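Local coordinates for protein putative NADPH-dependent oxidoreductase (Desulfitobacterium hafniense DCB-2, PDB 3DB2) that probably acts as an NADPH-dependent oxidoreductase, a two-domain protein whose Rossmann fold is expected to bind the dinucleotide cofactor, at residues N76-H79 and A80-I83. Residues are numbered along the deposited sequence; the frame is centred on the assembly and turned at random.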
loop_
_atom_site.group_PDB
_atom_site.type_symbol
_atom_site.label_atom_id
_atom_site.label_comp_id
_atom_site.label_asym_id
_atom_site.label_seq_id
_atom_site.Cartn_x
_atom_site.Cartn_y
_atom_site.Cartn_z
ATOM N N ASN C 76 26.856 6.927 8.153
ATOM C CA ASN C 76 26.252 5.952 9.046
ATOM C C ASN C 76 27.213 4.940 9.654
ATOM O O ASN C 76 26.929 4.438 10.750
ATOM C CB ASN C 76 25.150 5.121 8.336
ATOM C CG ASN C 76 24.034 6.106 7.978
ATOM O OD1 ASN C 76 23.904 7.154 8.632
ATOM N ND2 ASN C 76 23.262 5.800 6.941
ATOM N N ASP C 77 28.274 4.612 8.951
ATOM C CA ASP C 77 29.203 3.575 9.400
ATOM C C ASP C 77 30.237 4.166 10.368
ATOM O O ASP C 77 30.985 3.450 11.042
ATOM C CB ASP C 77 29.853 2.862 8.231
ATOM C CG ASP C 77 30.853 3.692 7.461
ATOM O OD1 ASP C 77 30.493 4.841 7.132
ATOM O OD2 ASP C 77 31.973 3.178 7.208
ATOM N N LYS C 78 30.239 5.477 10.490
ATOM C CA LYS C 78 31.094 6.139 11.468
ATOM C C LYS C 78 30.348 6.591 12.702
ATOM O O LYS C 78 30.924 7.158 13.635
ATOM C CB LYS C 78 31.749 7.293 10.709
ATOM C CG LYS C 78 32.613 6.845 9.532
ATOM C CD LYS C 78 33.470 5.638 9.855
ATOM C CE LYS C 78 34.765 5.569 9.069
ATOM N NZ LYS C 78 35.502 4.289 9.317
ATOM N N HIS C 79 29.034 6.362 12.767
ATOM C CA HIS C 79 28.275 6.804 13.939
ATOM C C HIS C 79 28.809 6.194 15.226
ATOM O O HIS C 79 28.974 6.887 16.243
ATOM C CB HIS C 79 26.786 6.462 13.755
ATOM C CG HIS C 79 26.026 7.303 12.775
ATOM N ND1 HIS C 79 24.688 7.086 12.521
ATOM C CD2 HIS C 79 26.352 8.348 11.975
ATOM C CE1 HIS C 79 24.231 7.945 11.626
ATOM N NE2 HIS C 79 25.226 8.733 11.274
ATOM N N ALA C 80 29.059 4.895 15.222
ATOM C CA ALA C 80 29.436 4.121 16.383
ATOM C C ALA C 80 30.743 4.612 17.006
ATOM O O ALA C 80 30.808 4.948 18.184
ATOM C CB ALA C 80 29.624 2.644 16.048
ATOM N N GLU C 81 31.818 4.672 16.221
ATOM C CA GLU C 81 33.079 5.113 16.836
ATOM C C GLU C 81 33.007 6.580 17.223
ATOM O O GLU C 81 33.632 7.046 18.184
ATOM C CB GLU C 81 34.245 4.847 15.872
ATOM C CG GLU C 81 34.131 5.601 14.576
ATOM C CD GLU C 81 35.215 5.243 13.577
ATOM O OE1 GLU C 81 34.937 4.365 12.738
ATOM O OE2 GLU C 81 36.305 5.849 13.647
ATOM N N VAL C 82 32.253 7.402 16.479
ATOM C CA VAL C 82 32.226 8.815 16.868
ATOM C C VAL C 82 31.440 8.998 18.154
ATOM O O VAL C 82 31.857 9.706 19.080
ATOM C CB VAL C 82 31.657 9.673 15.744
ATOM C CG1 VAL C 82 31.508 11.101 16.219
ATOM C CG2 VAL C 82 32.550 9.606 14.516
ATOM N N ILE C 83 30.289 8.341 18.242
ATOM C CA ILE C 83 29.514 8.341 19.492
ATOM C C ILE C 83 30.340 7.797 20.640
ATOM O O ILE C 83 30.351 8.339 21.755
ATOM C CB ILE C 83 28.191 7.550 19.337
ATOM C CG1 ILE C 83 27.229 8.162 18.322
ATOM C CG2 ILE C 83 27.504 7.381 20.674
ATOM C CD1 ILE C 83 26.157 7.192 17.789
HETATM O O HOH W 1 28.067 3.166 12.872
HETATM O O HOH W 2 31.937 3.592 13.690
#
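The imidazole of H79 carries CA of N76 on one face, 3.6 Å above the plane and over its centre, while H79 CB, at the root of the ring, lies 4.1 Å from CD1 of I83, one turn on. ND1 is hydrogen-bonded to the backbone oxygen of I99 and NE2 weakly to that of V74, which together probably limit the ring's rotation. The backbone oxygen H79 O accepts a nearly straight bond from I83 N, 2.8 Å long with 167° at the hydrogen. I83 turns CG1 away from its own carbonyl carbon (chi1 -64°), which lays CG1 and CD1 alongside that same oxygen. An alanine at I83 would keep the backbone bond but would probably open a gap between H79 CB, I109 and the strand residues I72, I93 and V95 that the longer chain touches. One residue earlier, V82 N bonds to K78 O at 3.1 Å, and V82 CG2 sits close against that oxygen. On the exposed side K78 and E81 run side by side; the bend of the lysine at chi2 brings K78 CD to 3.5 Å from E81 OE1, and K78 NZ forms a weak salt bridge with E81 OE1, also at 3.5 Å. One water bridges D77 O to both E81 N and E81 OE1, and another links N76 O to A80 N, 3.1 Å from the latter, so solvent serves two amides of the first turn. This is the start of helix 79-88, entered from the loop after strand 69-72 and packed by its buried side on the parallel sheet and helix 103-116: part of a beta-alpha-beta crossover between strands 69-72 and 92-96 of the Rossmann fold.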